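Local coordinates for protein M157 (Murid herpesvirus 1, PDB 2NYK) that is a viral MHC class I-like protein that serves as a ligand for Ly49 receptors of natural killer cells, at residues Val157-Ile160 / Lys161-Arg165. The protein carries 1 engineered substitution. Residues are numbered along the deposited sequence; the frame is centred on the assembly and turned at random.
Sequences VREI and KNRWR
Ile160 O takes the amide hydrogen of Trp164 N at 2.9 Å, in a rather bent bond (138° at the hydrogen), and the indole brings its edge to the same oxygen: Trp164 CD1 lies 3.2 Å from Ile160 O, in the ring plane. CG2 of Ile160, anti to the backbone N, also meets Trp164 CD1, at 3.9 Å. One turn back, Lys161 N donates to Val157 O in the straightest bond (175°), and Asn162 N to Arg158 O. Glu159 O accepts from Arg163 N, and a water that donates to Asn162 OD1 at 2.6 Å gives it a weak second bond. Glu159 CG and OE2 each lie 3.9 Å from Arg163 CD, while the charged groups do not meet (Glu159 OE2 to Arg163 NE 4.6 Å). Arg163 NE forms a salt bridge with Glu72 OE2, which also accepts from Trp164 NE1, and Arg163 NH2 donates to Asp65 O. The Lys161 chain lies along Val157 CG1, and a bend at chi3 (84°) helps NZ of this buried lysine hydrogen-bond to the carbonyls of Asp16, Phe19 and Gly107. This first part of helix 157-173 thus packs Val157, Ile160, Lys161 and Trp164 onto strands 21-30 and 96-106 of the MHC-like platform, while on helix 9-18 Asp16 accepts from Asn162 ND2 through OD2 and pairs with Arg165 NE through OD1.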
ATOM      1  N   VAL A 157     -12.203  15.032   5.474  1.00 25.77           N
ATOM      2  CA  VAL A 157     -11.945  13.828   6.270  1.00 26.27           C
ATOM      3  C   VAL A 157     -13.181  12.918   6.350  1.00 26.10           C
ATOM      4  O   VAL A 157     -13.092  11.715   6.054  1.00 24.75           O
ATOM      5  CB  VAL A 157     -11.446  14.192   7.693  1.00 26.64           C
ATOM      6  CG1 VAL A 157     -11.232  12.934   8.551  1.00 27.91           C
ATOM      7  CG2 VAL A 157     -10.152  14.938   7.584  1.00 28.18           C
ATOM      8  N   ARG A 158     -14.322  13.485   6.741  1.00 25.47           N
ATOM      9  CA  ARG A 158     -15.560  12.685   6.875  1.00 26.43           C
ATOM     10  C   ARG A 158     -15.892  11.877   5.619  1.00 26.03           C
ATOM     11  O   ARG A 158     -16.216  10.697   5.707  1.00 25.50           O
ATOM     12  CB  ARG A 158     -16.770  13.564   7.210  1.00 27.35           C
ATOM     13  CG  ARG A 158     -16.763  14.178   8.600  1.00 31.02           C
ATOM     14  CD  ARG A 158     -17.968  15.146   8.750  1.00 35.97           C
ATOM     15  NE  ARG A 158     -18.118  15.691  10.105  1.00 37.90           N
ATOM     16  CZ  ARG A 158     -17.368  16.673  10.614  1.00 40.57           C
ATOM     17  NH1 ARG A 158     -16.395  17.214   9.881  1.00 38.68           N
ATOM     18  NH2 ARG A 158     -17.596  17.114  11.859  1.00 39.87           N
ATOM     19  N   GLU A 159     -15.822  12.529   4.452  1.00 25.64           N
ATOM     20  CA  GLU A 159     -16.126  11.863   3.202  1.00 26.32           C
ATOM     21  C   GLU A 159     -15.131  10.722   2.923  1.00 24.61           C
ATOM     22  O   GLU A 159     -15.538   9.628   2.535  1.00 23.17           O
ATOM     23  CB  GLU A 159     -16.141  12.863   2.032  1.00 27.31           C
ATOM     24  CG  GLU A 159     -16.793  12.297   0.800  1.00 34.32           C
ATOM     25  CD  GLU A 159     -16.695  13.204  -0.412  1.00 41.41           C
ATOM     26  OE1 GLU A 159     -16.555  14.451  -0.256  1.00 44.52           O
ATOM     27  OE2 GLU A 159     -16.781  12.653  -1.534  1.00 44.59           O
ATOM     28  N   ILE A 160     -13.836  10.999   3.097  1.00 23.06           N
ATOM     29  CA  ILE A 160     -12.782   9.991   2.851  1.00 22.70           C
ATOM     30  C   ILE A 160     -12.942   8.765   3.745  1.00 22.49           C
ATOM     31  O   ILE A 160     -12.947   7.633   3.261  1.00 22.10           O
ATOM     32  CB  ILE A 160     -11.365  10.604   2.986  1.00 21.77           C
ATOM     33  CG1 ILE A 160     -11.168  11.754   1.959  1.00 23.73           C
ATOM     34  CG2 ILE A 160     -10.312   9.542   2.738  1.00 23.42           C
ATOM     35  CD1 ILE A 160      -9.931  12.668   2.248  1.00 19.81           C
ATOM     36  N   LYS A 161     -13.077   8.990   5.049  1.00 22.69           N
ATOM     37  CA  LYS A 161     -13.297   7.909   6.012  1.00 22.83           C
ATOM     38  C   LYS A 161     -14.552   7.114   5.688  1.00 23.35           C
ATOM     39  O   LYS A 161     -14.529   5.886   5.686  1.00 22.45           O
ATOM     40  CB  LYS A 161     -13.364   8.470   7.438  1.00 22.23           C
ATOM     41  CG  LYS A 161     -12.052   9.103   7.928  1.00 22.89           C
ATOM     42  CD  LYS A 161     -12.037   9.305   9.449  1.00 22.13           C
ATOM     43  CE  LYS A 161     -11.603   8.028  10.190  1.00 22.05           C
ATOM     44  NZ  LYS A 161     -11.786   8.218  11.668  1.00 20.69           N
ATOM     45  N   ASN A 162     -15.629   7.813   5.349  1.00 24.33           N
ATOM     46  CA  ASN A 162     -16.886   7.147   4.975  1.00 25.77           C
ATOM     47  C   ASN A 162     -16.707   6.249   3.748  1.00 25.51           C
ATOM     48  O   ASN A 162     -17.183   5.120   3.710  1.00 25.18           O
ATOM     49  CB  ASN A 162     -18.010   8.167   4.756  1.00 25.33           C
ATOM     50  CG  ASN A 162     -19.299   7.525   4.245  1.00 28.27           C
ATOM     51  OD1 ASN A 162     -19.572   7.539   3.044  1.00 28.65           O
ATOM     52  ND2 ASN A 162     -20.090   6.960   5.157  1.00 24.86           N
ATOM     53  N   ARG A 163     -15.980   6.767   2.766  1.00 26.52           N
ATOM     54  CA  ARG A 163     -15.692   6.048   1.517  1.00 26.52           C
ATOM     55  C   ARG A 163     -14.773   4.839   1.697  1.00 26.48           C
ATOM     56  O   ARG A 163     -14.960   3.810   1.028  1.00 27.59           O
ATOM     57  CB  ARG A 163     -15.065   7.003   0.495  1.00 26.75           C
ATOM     58  CG  ARG A 163     -16.041   7.884  -0.187  1.00 29.26           C
ATOM     59  CD  ARG A 163     -15.372   9.105  -0.875  1.00 33.06           C
ATOM     60  NE  ARG A 163     -14.385   8.735  -1.885  1.00 32.81           N
ATOM     61  CZ  ARG A 163     -14.628   7.928  -2.914  1.00 37.29           C
ATOM     62  NH1 ARG A 163     -15.831   7.385  -3.079  1.00 38.13           N
ATOM     63  NH2 ARG A 163     -13.664   7.656  -3.785  1.00 38.58           N
ATOM     64  N   TRP A 164     -13.797   4.952   2.600  1.00 25.13           N
ATOM     65  CA  TRP A 164     -12.731   3.944   2.722  1.00 25.85           C
ATOM     66  C   TRP A 164     -12.778   3.003   3.914  1.00 26.07           C
ATOM     67  O   TRP A 164     -12.137   1.954   3.885  1.00 26.23           O
ATOM     68  CB  TRP A 164     -11.357   4.627   2.685  1.00 24.79           C
ATOM     69  CG  TRP A 164     -11.061   5.139   1.291  1.00 25.27           C
ATOM     70  CD1 TRP A 164     -11.416   6.351   0.751  1.00 22.17           C
ATOM     71  CD2 TRP A 164     -10.349   4.437   0.280  1.00 23.11           C
ATOM     72  NE1 TRP A 164     -10.966   6.436  -0.545  1.00 22.33           N
ATOM     73  CE2 TRP A 164     -10.315   5.263  -0.857  1.00 24.49           C
ATOM     74  CE3 TRP A 164      -9.730   3.178   0.228  1.00 25.78           C
ATOM     75  CZ2 TRP A 164      -9.672   4.872  -2.042  1.00 25.20           C
ATOM     76  CZ3 TRP A 164      -9.123   2.787  -0.947  1.00 24.93           C
ATOM     77  CH2 TRP A 164      -9.097   3.628  -2.063  1.00 23.69           C
ATOM     78  N   ARG A 165     -13.504   3.368   4.967  1.00 26.32           N
ATOM     79  CA  ARG A 165     -13.503   2.566   6.183  1.00 27.17           C
ATOM     80  C   ARG A 165     -13.700   1.064   5.935  1.00 27.61           C
ATOM     81  O   ARG A 165     -12.905   0.267   6.375  1.00 28.60           O
ATOM     82  CB  ARG A 165     -14.549   3.059   7.184  1.00 26.79           C
ATOM     83  CG  ARG A 165     -14.693   2.112   8.342  1.00 26.16           C
ATOM     84  CD  ARG A 165     -15.470   2.724   9.499  1.00 26.80           C
ATOM     85  NE  ARG A 165     -16.863   3.018   9.175  1.00 29.03           N
ATOM     86  CZ  ARG A 165     -17.846   2.114   9.118  1.00 31.93           C
ATOM     87  NH1 ARG A 165     -17.596   0.833   9.341  1.00 30.85           N
ATOM     88  NH2 ARG A 165     -19.093   2.505   8.855  1.00 32.38           N
TER
HETATM   89  O   HOH W   1     -18.745   9.260   1.244  1.00 47.57           O